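Local coordinates for protein Plm1 (Streptomyces sp. HK803, PDB 4HXY) that probably reduces the beta-keto group of a tethered polyketide intermediate with NADPH, as the ketoreductase of the first phoslactomycin synthase module, at residues E158-V163 against W169-V174; D123-L128 against A423-P428; R206-G211 against E234-F239. One frame throughout, in Å; residues are numbered along the deposited sequence.

Interactions 1 and 2 are neighbours, their centres about 13 Å apart, and both involve the sheet in which strands 160-164 and 125-131 lie side by side. Asp159 ties them together: its OD2 forms a salt bridge with Arg425 NH2 at 2.9 Å, and its backbone O probably accepts a hydrogen bond from Leu128 N at 2.8 Å. Interaction 3 is in the KR domain on the opposite side of the chain's centre. Its centre is about 43 Å from that of interaction 1 and about 47 Å from that of interaction 2, and it touches neither. Its Ile236 side chain is about 12 Å from the bound NADPH, near the cofactor but not touching it.

Interaction 1 (E158-V163 against W169-V174); sequences EDQLAV and WARRLV
A bend at chi2 in both Glu158 (-66°) and Arg172 (-71°) folds these side chains so that carboxylate and guanidinium meet end-on, their planes 25° apart. Arg172 NH1 reaches Glu158 OE1 at 3.0 Å, while Arg172 NH2 takes Glu158 OE2 at 2.9 Å, each nitrogen on the syn side of its oxygen. Arg172 NH1 also bonds to Arg171 O from above the carbonyl plane, which helps fix the rotation of the guanidinium. Ala170 CB sits 3.4 Å from Glu158 OE1.

Gln160 sends its extended amide to the neighbouring arginine: OE1 accepts from Arg171 NH1 at 2.9 Å on a lone pair in the carbonyl plane, though the bond is bent. The stronger partner of Arg171 is Glu10, which pairs with its NE.

The two polar pairs lie on opposite faces of the beta hairpin of strands 160-164 and 167-175. Ala162 and Trp169 form a hydrogen-bonded antiparallel pair, with Trp169 N to Ala162 O at 2.8 Å, and Leu161 with Ala170 a non-hydrogen-bonded one, where Leu161 CD2 touches Ala170 CB at 4.0 Å. Adjacent arginines each have a carboxylate of their own, which probably offsets much of their charge, although Arg115 brings a like charge close to Arg171.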
ATOM      1  N   GLU A 158       4.407   1.539 -21.204  1.00 13.95           N
ATOM      2  CA  GLU A 158       3.790   0.928 -20.032  1.00 11.75           C
ATOM      3  C   GLU A 158       4.890   0.583 -19.030  1.00 10.21           C
ATOM      4  O   GLU A 158       5.971   0.137 -19.435  1.00 10.50           O
ATOM      5  CB  GLU A 158       2.998  -0.319 -20.448  1.00 11.61           C
ATOM      6  CG  GLU A 158       1.842  -0.040 -21.440  1.00 12.73           C
ATOM      7  CD  GLU A 158       0.717   0.792 -20.859  1.00 13.05           C
ATOM      8  OE1 GLU A 158       0.618   0.923 -19.615  1.00  7.31           O
ATOM      9  OE2 GLU A 158      -0.106   1.305 -21.647  1.00 14.08           O
ATOM     10  N   ASP A 159       4.636   0.816 -17.738  1.00  7.71           N
ATOM     11  CA  ASP A 159       5.634   0.542 -16.697  1.00  7.55           C
ATOM     12  C   ASP A 159       5.074  -0.176 -15.459  1.00  6.65           C
ATOM     13  O   ASP A 159       5.800  -0.373 -14.486  1.00  6.15           O
ATOM     14  CB  ASP A 159       6.318   1.855 -16.284  1.00  7.74           C
ATOM     15  CG  ASP A 159       5.340   2.874 -15.664  1.00  9.32           C
ATOM     16  OD1 ASP A 159       4.106   2.626 -15.641  1.00  8.44           O
ATOM     17  OD2 ASP A 159       5.840   3.919 -15.184  1.00  9.14           O
ATOM     18  N   GLN A 160       3.796  -0.547 -15.504  1.00  6.02           N
ATOM     19  CA  GLN A 160       3.164  -1.335 -14.439  1.00  6.43           C
ATOM     20  C   GLN A 160       2.389  -2.463 -15.103  1.00  6.62           C
ATOM     21  O   GLN A 160       1.224  -2.308 -15.492  1.00  6.87           O
ATOM     22  CB  GLN A 160       2.282  -0.467 -13.543  1.00  6.37           C
ATOM     23  CG  GLN A 160       3.117   0.571 -12.774  1.00  6.51           C
ATOM     24  CD  GLN A 160       2.322   1.433 -11.824  1.00  8.09           C
ATOM     25  OE1 GLN A 160       1.500   0.933 -11.064  1.00  9.90           O
ATOM     26  NE2 GLN A 160       2.627   2.727 -11.797  1.00  5.70           N
ATOM     27  N   LEU A 161       3.050  -3.603 -15.212  1.00  6.00           N
ATOM     28  CA  LEU A 161       2.578  -4.702 -16.050  1.00  6.27           C
ATOM     29  C   LEU A 161       2.454  -5.998 -15.275  1.00  6.16           C
ATOM     30  O   LEU A 161       3.170  -6.240 -14.285  1.00  5.46           O
ATOM     31  CB  LEU A 161       3.552  -4.908 -17.220  1.00  6.49           C
ATOM     32  CG  LEU A 161       3.662  -3.741 -18.205  1.00  8.50           C
ATOM     33  CD1 LEU A 161       4.885  -3.903 -19.056  1.00 10.88           C
ATOM     34  CD2 LEU A 161       2.376  -3.639 -19.059  1.00  9.85           C
ATOM     35  N   ALA A 162       1.583  -6.872 -15.771  1.00  7.40           N
ATOM     36  CA  ALA A 162       1.450  -8.207 -15.246  1.00  7.10           C
ATOM     37  C   ALA A 162       1.291  -9.182 -16.397  1.00  8.41           C
ATOM     38  O   ALA A 162       0.631  -8.887 -17.396  1.00  8.58           O
ATOM     39  CB  ALA A 162       0.252  -8.296 -14.284  1.00  6.88           C
ATOM     40  N   VAL A 163       1.907 -10.345 -16.248  1.00  8.82           N
ATOM     41  CA  VAL A 163       1.739 -11.453 -17.199  1.00 11.13           C
ATOM     42  C   VAL A 163       0.813 -12.501 -16.596  1.00 11.79           C
ATOM     43  O   VAL A 163       1.010 -12.958 -15.469  1.00 11.72           O
ATOM     44  CB  VAL A 163       3.093 -12.086 -17.615  1.00 10.81           C
ATOM     45  CG1 VAL A 163       2.835 -13.217 -18.610  1.00 12.42           C
ATOM     46  CG2 VAL A 163       4.004 -11.040 -18.229  1.00 11.94           C
ATOM     47  N   TRP A 169      -0.957  -7.428 -19.174  1.00  9.70           N
ATOM     48  CA  TRP A 169      -1.991  -6.567 -18.612  1.00  8.87           C
ATOM     49  C   TRP A 169      -1.311  -5.339 -18.025  1.00  8.18           C
ATOM     50  O   TRP A 169      -0.234  -5.457 -17.450  1.00  8.73           O
ATOM     51  CB  TRP A 169      -2.755  -7.276 -17.502  1.00  8.76           C
ATOM     52  CG  TRP A 169      -3.587  -8.435 -17.962  1.00  9.40           C
ATOM     53  CD1 TRP A 169      -3.149  -9.665 -18.331  1.00 10.17           C
ATOM     54  CD2 TRP A 169      -5.015  -8.459 -18.091  1.00 10.82           C
ATOM     55  NE1 TRP A 169      -4.210 -10.457 -18.703  1.00 12.35           N
ATOM     56  CE2 TRP A 169      -5.369  -9.746 -18.543  1.00 12.12           C
ATOM     57  CE3 TRP A 169      -6.025  -7.520 -17.869  1.00 11.67           C
ATOM     58  CZ2 TRP A 169      -6.691 -10.110 -18.800  1.00 14.04           C
ATOM     59  CZ3 TRP A 169      -7.333  -7.888 -18.077  1.00 12.98           C
ATOM     60  CH2 TRP A 169      -7.657  -9.173 -18.559  1.00 15.58           C
ATOM     61  N   ALA A 170      -1.936  -4.175 -18.189  1.00  6.89           N
ATOM     62  CA  ALA A 170      -1.385  -2.902 -17.704  1.00  6.55           C
ATOM     63  C   ALA A 170      -2.279  -2.286 -16.652  1.00  6.42           C
ATOM     64  O   ALA A 170      -3.516  -2.262 -16.801  1.00  6.12           O
ATOM     65  CB  ALA A 170      -1.182  -1.923 -18.871  1.00  5.69           C
ATOM     66  N   ARG A 171      -1.641  -1.762 -15.606  1.00  5.91           N
ATOM     67  CA  ARG A 171      -2.351  -1.216 -14.425  1.00  5.13           C
ATOM     68  C   ARG A 171      -2.943   0.155 -14.710  1.00  5.54           C
ATOM     69  O   ARG A 171      -2.301   0.994 -15.358  1.00  5.56           O
ATOM     70  CB  ARG A 171      -1.387  -1.107 -13.257  1.00  3.99           C
ATOM     71  CG  ARG A 171      -2.049  -0.870 -11.925  1.00  4.22           C
ATOM     72  CD  ARG A 171      -1.081  -1.062 -10.790  1.00  5.66           C
ATOM     73  NE  ARG A 171      -1.664  -0.670  -9.503  1.00  6.08           N
ATOM     74  CZ  ARG A 171      -1.524   0.515  -8.923  1.00  5.49           C
ATOM     75  NH1 ARG A 171      -0.819   1.489  -9.501  1.00  5.93           N
ATOM     76  NH2 ARG A 171      -2.130   0.727  -7.762  1.00  6.33           N
ATOM     77  N   ARG A 172      -4.164   0.356 -14.226  1.00  5.55           N
ATOM     78  CA  ARG A 172      -4.878   1.618 -14.371  1.00  6.28           C
ATOM     79  C   ARG A 172      -5.576   1.991 -13.080  1.00  6.73           C
ATOM     80  O   ARG A 172      -5.890   1.107 -12.255  1.00  7.76           O
ATOM     81  CB  ARG A 172      -5.943   1.483 -15.436  1.00  6.73           C
ATOM     82  CG  ARG A 172      -5.421   1.102 -16.814  1.00  6.48           C
ATOM     83  CD  ARG A 172      -4.669   2.232 -17.436  1.00  6.37           C
ATOM     84  NE  ARG A 172      -4.240   1.892 -18.798  1.00  7.75           N
ATOM     85  CZ  ARG A 172      -2.999   1.592 -19.181  1.00  8.83           C
ATOM     86  NH1 ARG A 172      -1.998   1.563 -18.311  1.00  8.23           N
ATOM     87  NH2 ARG A 172      -2.746   1.333 -20.471  1.00  9.75           N
ATOM     88  N   LEU A 173      -5.808   3.285 -12.892  1.00  7.32           N
ATOM     89  CA  LEU A 173      -6.591   3.797 -11.768  1.00  7.32           C
ATOM     90  C   LEU A 173      -7.814   4.447 -12.362  1.00  8.24           C
ATOM     91  O   LEU A 173      -7.681   5.307 -13.235  1.00  9.16           O
ATOM     92  CB  LEU A 173      -5.772   4.804 -10.943  1.00  7.44           C
ATOM     93  CG  LEU A 173      -6.256   5.397  -9.610  1.00  9.92           C
ATOM     94  CD1 LEU A 173      -7.208   6.561  -9.856  1.00  8.70           C
ATOM     95  CD2 LEU A 173      -6.862   4.297  -8.678  1.00  8.85           C
ATOM     96  N   VAL A 174      -8.990   3.966 -11.976  1.00  7.68           N
ATOM     97  CA  VAL A 174     -10.263   4.464 -12.519  1.00  8.20           C
ATOM     98  C   VAL A 174     -11.269   4.784 -11.414  1.00  7.87           C
ATOM     99  O   VAL A 174     -11.150   4.315 -10.286  1.00  7.91           O
ATOM    100  CB  VAL A 174     -10.891   3.455 -13.472  1.00  7.95           C
ATOM    101  CG1 VAL A 174     -10.011   3.298 -14.730  1.00  8.27           C
ATOM    102  CG2 VAL A 174     -11.159   2.113 -12.768  1.00  8.50           C
TER

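Interaction 2 (D123-L128 against A423-P428); sequences DRWGGL and ASRPSP
This is a side-chain-to-backbone polar contact: Arg425, in the loop after helix 414-421, reaches the carbonyls at the start of strand 125-131. Its chain is stretched from CG to NE, with CG anti to the backbone N (chi1 -170°), and that reach carries the guanidinium to the strand. Arg425 NH1 donates to Trp125 O at 2.8 Å, with the oxygen close to the guanidinium plane and an N-H...O angle of 161°. Arg425 NH2 adds two weak bonds, to Trp125 O at 3.4 Å and to Gly126 O at 3.3 Å.

The indole of Trp125 turns its edge to the cation: CD1 comes over one guanidinium face, 3.6 Å from Arg425 NH2, the two planes 52° apart. The Trp125 side chain also packs on Leu70, Leu74 and Ala117. Pro122 O takes a further bond from NH1, and Asp159 supplies the negative charge at NH2. A leucine in place of Arg425 would probably leave Asp159 without its charged mate and the carbonyls of Trp125, Gly126 and Pro122 without this donor. The strand held here belongs to a run of parallel strands, 28-32, 59-63, 85-90 and 125-131, as in the Rossmann-like structural subdomain of modular polyketide synthase ketoreductases.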
ATOM      1  N   ASP A 123      14.098   9.062 -15.392  1.00 12.41           N
ATOM      2  CA  ASP A 123      14.775   8.688 -16.644  1.00 13.51           C
ATOM      3  C   ASP A 123      15.427   7.315 -16.562  1.00 13.38           C
ATOM      4  O   ASP A 123      15.749   6.726 -17.593  1.00 13.73           O
ATOM      5  CB  ASP A 123      15.844   9.728 -17.033  1.00 14.02           C
ATOM      6  CG  ASP A 123      16.903   9.903 -15.959  1.00 15.42           C
ATOM      7  OD1 ASP A 123      16.545  10.295 -14.832  1.00 17.89           O
ATOM      8  OD2 ASP A 123      18.094   9.598 -16.203  1.00 19.79           O
ATOM      9  N   ARG A 124      15.601   6.800 -15.346  1.00 13.00           N
ATOM     10  CA  ARG A 124      16.332   5.556 -15.100  1.00 12.96           C
ATOM     11  C   ARG A 124      15.409   4.364 -14.890  1.00 11.67           C
ATOM     12  O   ARG A 124      15.758   3.224 -15.200  1.00 11.92           O
ATOM     13  CB  ARG A 124      17.231   5.710 -13.865  1.00 14.28           C
ATOM     14  CG  ARG A 124      18.385   6.697 -14.077  1.00 17.90           C
ATOM     15  CD  ARG A 124      19.553   6.400 -13.195  1.00 23.54           C
ATOM     16  NE  ARG A 124      20.197   5.135 -13.559  1.00 25.81           N
ATOM     17  CZ  ARG A 124      21.205   4.575 -12.891  1.00 26.61           C
ATOM     18  NH1 ARG A 124      21.723   5.148 -11.800  1.00 27.09           N
ATOM     19  NH2 ARG A 124      21.704   3.429 -13.317  1.00 26.48           N
ATOM     20  N   TRP A 125      14.231   4.627 -14.349  1.00  9.97           N
ATOM     21  CA  TRP A 125      13.319   3.542 -13.997  1.00  8.54           C
ATOM     22  C   TRP A 125      12.602   3.011 -15.220  1.00  8.58           C
ATOM     23  O   TRP A 125      12.002   3.763 -15.975  1.00  9.57           O
ATOM     24  CB  TRP A 125      12.315   4.053 -12.981  1.00  8.28           C
ATOM     25  CG  TRP A 125      11.390   2.999 -12.460  1.00  6.49           C
ATOM     26  CD1 TRP A 125      10.059   2.897 -12.698  1.00  5.33           C
ATOM     27  CD2 TRP A 125      11.738   1.886 -11.635  1.00  7.08           C
ATOM     28  NE1 TRP A 125       9.542   1.811 -12.042  1.00  5.77           N
ATOM     29  CE2 TRP A 125      10.558   1.160 -11.403  1.00  6.30           C
ATOM     30  CE3 TRP A 125      12.919   1.454 -11.046  1.00  8.31           C
ATOM     31  CZ2 TRP A 125      10.523   0.033 -10.597  1.00  6.39           C
ATOM     32  CZ3 TRP A 125      12.894   0.299 -10.291  1.00  6.97           C
ATOM     33  CH2 TRP A 125      11.703  -0.390 -10.071  1.00  6.62           C
ATOM     34  N   GLY A 126      12.680   1.706 -15.419  1.00  7.77           N
ATOM     35  CA  GLY A 126      12.005   1.015 -16.470  1.00  7.99           C
ATOM     36  C   GLY A 126      10.572   0.744 -16.072  1.00  8.08           C
ATOM     37  O   GLY A 126       9.627   1.366 -16.588  1.00  9.28           O
ATOM     38  N   GLY A 127      10.406  -0.150 -15.105  1.00  7.36           N
ATOM     39  CA  GLY A 127       9.082  -0.500 -14.653  1.00  7.02           C
ATOM     40  C   GLY A 127       9.013  -1.756 -13.809  1.00  6.71           C
ATOM     41  O   GLY A 127      10.045  -2.356 -13.449  1.00  6.68           O
ATOM     42  N   LEU A 128       7.777  -2.156 -13.541  1.00  6.24           N
ATOM     43  CA  LEU A 128       7.439  -3.336 -12.738  1.00  5.84           C
ATOM     44  C   LEU A 128       6.714  -4.342 -13.613  1.00  6.48           C
ATOM     45  O   LEU A 128       5.828  -3.964 -14.386  1.00  5.81           O
ATOM     46  CB  LEU A 128       6.523  -2.932 -11.575  1.00  6.09           C
ATOM     47  CG  LEU A 128       7.189  -2.086 -10.495  1.00  5.02           C
ATOM     48  CD1 LEU A 128       6.226  -1.080  -9.799  1.00  5.39           C
ATOM     49  CD2 LEU A 128       7.829  -3.032  -9.475  1.00  8.55           C
ATOM     50  N   ALA A 423       4.844  15.690 -14.269  1.00  5.52           N
ATOM     51  CA  ALA A 423       5.779  16.738 -14.749  1.00  6.22           C
ATOM     52  C   ALA A 423       7.117  16.181 -15.220  1.00  6.34           C
ATOM     53  O   ALA A 423       7.653  16.609 -16.237  1.00  6.84           O
ATOM     54  CB  ALA A 423       6.025  17.783 -13.676  1.00  6.44           C
ATOM     55  N   SER A 424       7.650  15.221 -14.462  1.00  7.07           N
ATOM     56  CA  SER A 424       8.955  14.662 -14.756  1.00  7.33           C
ATOM     57  C   SER A 424       8.883  13.308 -15.447  1.00  8.47           C
ATOM     58  O   SER A 424       9.904  12.814 -15.914  1.00  9.22           O
ATOM     59  CB  SER A 424       9.778  14.539 -13.471  1.00  7.83           C
ATOM     60  OG  SER A 424       9.966  15.778 -12.817  1.00  5.90           O
ATOM     61  N   ARG A 425       7.699  12.704 -15.482  1.00  8.85           N
ATOM     62  CA  ARG A 425       7.532  11.375 -16.045  1.00 10.27           C
ATOM     63  C   ARG A 425       6.101  11.078 -16.429  1.00  9.89           C
ATOM     64  O   ARG A 425       5.209  11.239 -15.595  1.00  8.21           O
ATOM     65  CB  ARG A 425       7.922  10.332 -15.060  1.00 10.65           C
ATOM     66  CG  ARG A 425       7.990   8.921 -15.720  1.00 11.54           C
ATOM     67  CD  ARG A 425       8.397   7.934 -14.711  1.00 10.63           C
ATOM     68  NE  ARG A 425       8.123   6.541 -15.070  1.00  7.89           N
ATOM     69  CZ  ARG A 425       9.025   5.658 -15.475  1.00  6.92           C
ATOM     70  NH1 ARG A 425      10.308   5.980 -15.599  1.00  7.40           N
ATOM     71  NH2 ARG A 425       8.649   4.403 -15.701  1.00  8.31           N
ATOM     72  N   PRO A 426       5.876  10.600 -17.664  1.00 10.25           N
ATOM     73  CA  PRO A 426       4.519  10.299 -18.070  1.00 11.05           C
ATOM     74  C   PRO A 426       3.963   9.109 -17.286  1.00 11.07           C
ATOM     75  O   PRO A 426       4.738   8.291 -16.800  1.00 11.34           O
ATOM     76  CB  PRO A 426       4.647   9.943 -19.553  1.00 12.07           C
ATOM     77  CG  PRO A 426       6.005  10.274 -19.933  1.00 12.85           C
ATOM     78  CD  PRO A 426       6.840  10.309 -18.742  1.00 12.01           C
ATOM     79  N   SER A 427       2.642   9.070 -17.139  1.00 10.73           N
ATOM     80  CA  SER A 427       1.947   8.029 -16.375  1.00 10.97           C
ATOM     81  C   SER A 427       0.743   7.468 -17.119  1.00 11.97           C
ATOM     82  O   SER A 427      -0.315   8.091 -17.136  1.00 14.23           O
ATOM     83  CB  SER A 427       1.434   8.576 -15.053  1.00 11.70           C
ATOM     84  OG  SER A 427       0.664   7.558 -14.388  1.00 11.46           O
ATOM     85  N   PRO A 428       0.880   6.276 -17.698  1.00 10.77           N
ATOM     86  CA  PRO A 428      -0.308   5.689 -18.321  1.00 10.72           C
ATOM     87  C   PRO A 428      -1.364   5.225 -17.306  1.00  9.68           C
ATOM     88  O   PRO A 428      -2.475   4.889 -17.698  1.00  8.50           O
ATOM     89  CB  PRO A 428       0.261   4.514 -19.109  1.00 11.65           C
ATOM     90  CG  PRO A 428       1.517   4.168 -18.435  1.00 11.80           C
ATOM     91  CD  PRO A 428       2.084   5.467 -17.918  1.00 11.39           C
TER

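Interaction 3 (R206-G211 against E234-F239); sequences RVAEQG and EGIRAF
The Phe239 ring carries the backbone of Glu209 on one face and has Ile236 O at its edge, in plane. Here helix 198-210 packs against helix 229-237 and the turn that follows it, within the Rossmann fold of the KR domain. Glu209 CA stands 4.0 Å from the ring centroid and 26° off the normal, a CH-pi contact displaced toward the rim. Farther out on the same residue, Glu209 CG reaches Phe239 CZ at 3.5 Å, so the glutamate and the phenylalanine run side by side, pointing the same way, with the carboxylate plane turned 50° from the ring.

Both helices rest on strand 215-220, where Ala208 and Ile236 each touch Ile216. The small Ala208 lets the backbones come close: its CA is 5.6 Å from that of Ile236. CG2 of Ile236 lies anti to the backbone N, and this branch meets Ala208 CB at 3.7 Å. Phe239 CD2 adds a looser touch on the same methyl at 4.1 Å. The buried alanine and isoleucine meet next to strand 215-220, while Glu209 and Phe239 form the more exposed part of the contact.

Gly211, the first residue to leave helical geometry, has a positive phi of 72°, and its N makes a weak bond back to Ala208 O. That oxygen approaches the ring obliquely and lies 3.2 Å from Phe239 CB. No direct hydrogen bond joins the two segments, but a water lies 2.6 Å from Ala208 O and 3.4 Å from Phe239 O, the second a weak bond at best, and it has more acceptors in reach than protons to give.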
ATOM      1  N   ARG A 206     -16.562   8.415  16.365  1.00 11.02           N
ATOM      2  CA  ARG A 206     -17.632   7.916  15.501  1.00 11.01           C
ATOM      3  C   ARG A 206     -18.244   6.638  16.061  1.00 10.87           C
ATOM      4  O   ARG A 206     -19.475   6.500  16.128  1.00 11.31           O
ATOM      5  CB  ARG A 206     -17.110   7.669  14.075  1.00 11.60           C
ATOM      6  CG  ARG A 206     -18.110   7.053  13.091  1.00 13.39           C
ATOM      7  CD  ARG A 206     -19.474   7.748  13.072  1.00 18.00           C
ATOM      8  NE  ARG A 206     -19.403   9.148  12.675  1.00 21.26           N
ATOM      9  CZ  ARG A 206     -19.659   9.632  11.453  1.00 23.29           C
ATOM     10  NH1 ARG A 206     -19.555  10.937  11.245  1.00 25.23           N
ATOM     11  NH2 ARG A 206     -20.025   8.844  10.445  1.00 23.44           N
ATOM     12  N   VAL A 207     -17.382   5.720  16.480  1.00 10.35           N
ATOM     13  CA  VAL A 207     -17.824   4.464  17.090  1.00 10.93           C
ATOM     14  C   VAL A 207     -18.615   4.750  18.359  1.00 11.26           C
ATOM     15  O   VAL A 207     -19.689   4.178  18.581  1.00 11.38           O
ATOM     16  CB  VAL A 207     -16.617   3.553  17.401  1.00 10.49           C
ATOM     17  CG1 VAL A 207     -17.054   2.310  18.204  1.00 11.63           C
ATOM     18  CG2 VAL A 207     -15.950   3.139  16.129  1.00 11.99           C
ATOM     19  N   ALA A 208     -18.087   5.641  19.182  1.00 11.42           N
ATOM     20  CA  ALA A 208     -18.719   5.971  20.462  1.00 12.29           C
ATOM     21  C   ALA A 208     -20.113   6.556  20.257  1.00 12.90           C
ATOM     22  O   ALA A 208     -21.084   6.154  20.920  1.00 13.83           O
ATOM     23  CB  ALA A 208     -17.842   6.929  21.237  1.00 11.42           C
ATOM     24  N   GLU A 209     -20.209   7.490  19.320  1.00 13.45           N
ATOM     25  CA  GLU A 209     -21.486   8.126  18.945  1.00 14.41           C
ATOM     26  C   GLU A 209     -22.571   7.136  18.496  1.00 14.45           C
ATOM     27  O   GLU A 209     -23.775   7.366  18.701  1.00 15.09           O
ATOM     28  CB  GLU A 209     -21.234   9.147  17.824  1.00 15.37           C
ATOM     29  CG  GLU A 209     -20.636  10.448  18.321  1.00 19.21           C
ATOM     30  CD  GLU A 209     -19.980  11.268  17.213  1.00 24.56           C
ATOM     31  OE1 GLU A 209     -20.337  11.087  16.025  1.00 27.84           O
ATOM     32  OE2 GLU A 209     -19.089  12.086  17.542  1.00 27.31           O
ATOM     33  N   GLN A 210     -22.164   6.040  17.872  1.00 13.78           N
ATOM     34  CA  GLN A 210     -23.106   5.063  17.361  1.00 13.28           C
ATOM     35  C   GLN A 210     -23.821   4.310  18.472  1.00 13.24           C
ATOM     36  O   GLN A 210     -24.962   3.872  18.326  1.00 13.10           O
ATOM     37  CB  GLN A 210     -22.377   4.064  16.459  1.00 13.49           C
ATOM     38  CG  GLN A 210     -23.293   3.171  15.696  1.00 14.68           C
ATOM     39  CD  GLN A 210     -24.396   3.947  14.994  1.00 16.90           C
ATOM     40  OE1 GLN A 210     -24.121   4.927  14.285  1.00 20.11           O
ATOM     41  NE2 GLN A 210     -25.646   3.516  15.177  1.00 18.60           N
ATOM     42  N   GLY A 211     -23.128   4.119  19.577  1.00 13.25           N
ATOM     43  CA  GLY A 211     -23.744   3.480  20.735  1.00 13.26           C
ATOM     44  C   GLY A 211     -23.968   1.996  20.537  1.00 13.38           C
ATOM     45  O   GLY A 211     -24.883   1.417  21.141  1.00 16.10           O
ATOM     46  N   GLU A 234     -12.507  11.239  27.719  1.00 22.25           N
ATOM     47  CA  GLU A 234     -13.657  11.850  28.399  1.00 24.08           C
ATOM     48  C   GLU A 234     -14.831  11.982  27.434  1.00 24.11           C
ATOM     49  O   GLU A 234     -15.960  11.572  27.745  1.00 24.76           O
ATOM     50  CB  GLU A 234     -13.272  13.217  28.972  1.00 25.09           C
ATOM     51  CG  GLU A 234     -14.328  13.845  29.871  1.00 28.85           C
ATOM     52  CD  GLU A 234     -13.789  15.016  30.682  1.00 33.89           C
ATOM     53  OE1 GLU A 234     -12.674  15.512  30.364  1.00 37.68           O
ATOM     54  OE2 GLU A 234     -14.483  15.432  31.644  1.00 37.85           O
ATOM     55  N   GLY A 235     -14.546  12.499  26.244  1.00 24.09           N
ATOM     56  CA  GLY A 235     -15.558  12.668  25.210  1.00 23.95           C
ATOM     57  C   GLY A 235     -16.198  11.377  24.749  1.00 23.68           C
ATOM     58  O   GLY A 235     -17.401  11.331  24.524  1.00 23.66           O
ATOM     59  N   ILE A 236     -15.387  10.326  24.607  1.00 23.29           N
ATOM     60  CA  ILE A 236     -15.878   8.990  24.270  1.00 23.35           C
ATOM     61  C   ILE A 236     -16.699   8.381  25.408  1.00 23.79           C
ATOM     62  O   ILE A 236     -17.730   7.755  25.175  1.00 22.96           O
ATOM     63  CB  ILE A 236     -14.711   8.012  23.992  1.00 23.19           C
ATOM     64  CG1 ILE A 236     -13.943   8.402  22.737  1.00 23.97           C
ATOM     65  CG2 ILE A 236     -15.226   6.596  23.845  1.00 24.07           C
ATOM     66  CD1 ILE A 236     -12.653   7.583  22.560  1.00 23.71           C
ATOM     67  N   ARG A 237     -16.230   8.558  26.643  1.00 24.64           N
ATOM     68  CA  ARG A 237     -16.890   7.938  27.801  1.00 25.39           C
ATOM     69  C   ARG A 237     -18.305   8.464  28.067  1.00 26.25           C
ATOM     70  O   ARG A 237     -19.109   7.798  28.727  1.00 26.66           O
ATOM     71  CB  ARG A 237     -16.026   8.082  29.043  1.00 25.45           C
ATOM     72  CG  ARG A 237     -14.902   7.067  29.078  1.00 24.65           C
ATOM     73  CD  ARG A 237     -13.909   7.394  30.157  1.00 24.10           C
ATOM     74  NE  ARG A 237     -12.797   6.458  30.137  1.00 21.84           N
ATOM     75  CZ  ARG A 237     -11.570   6.710  30.583  1.00 22.91           C
ATOM     76  NH1 ARG A 237     -11.257   7.895  31.107  1.00 25.80           N
ATOM     77  NH2 ARG A 237     -10.642   5.768  30.507  1.00 22.19           N
ATOM     78  N   ALA A 238     -18.618   9.631  27.524  1.00 26.34           N
ATOM     79  CA  ALA A 238     -19.980  10.179  27.617  1.00 26.59           C
ATOM     80  C   ALA A 238     -21.085   9.344  26.919  1.00 26.83           C
ATOM     81  O   ALA A 238     -22.264   9.527  27.213  1.00 26.59           O
ATOM     82  CB  ALA A 238     -19.986  11.585  27.083  1.00 26.37           C
ATOM     83  N   PHE A 239     -20.705   8.432  26.019  1.00 26.63           N
ATOM     84  CA  PHE A 239     -21.645   7.759  25.095  1.00 26.64           C
ATOM     85  C   PHE A 239     -22.078   6.307  25.417  1.00 26.58           C
ATOM     86  O   PHE A 239     -22.917   5.733  24.696  1.00 28.38           O
ATOM     87  CB  PHE A 239     -21.046   7.750  23.678  1.00 26.26           C
ATOM     88  CG  PHE A 239     -21.072   9.082  22.987  1.00 25.51           C
ATOM     89  CD1 PHE A 239     -22.201   9.496  22.296  1.00 25.05           C
ATOM     90  CD2 PHE A 239     -19.959   9.909  22.997  1.00 24.82           C
ATOM     91  CE1 PHE A 239     -22.224  10.724  21.643  1.00 25.71           C
ATOM     92  CE2 PHE A 239     -19.971  11.125  22.346  1.00 25.19           C
ATOM     93  CZ  PHE A 239     -21.108  11.534  21.660  1.00 25.46           C
TER
HETATM   94  O   HOH W   1     -20.554   4.249  22.675  1.00 23.01           O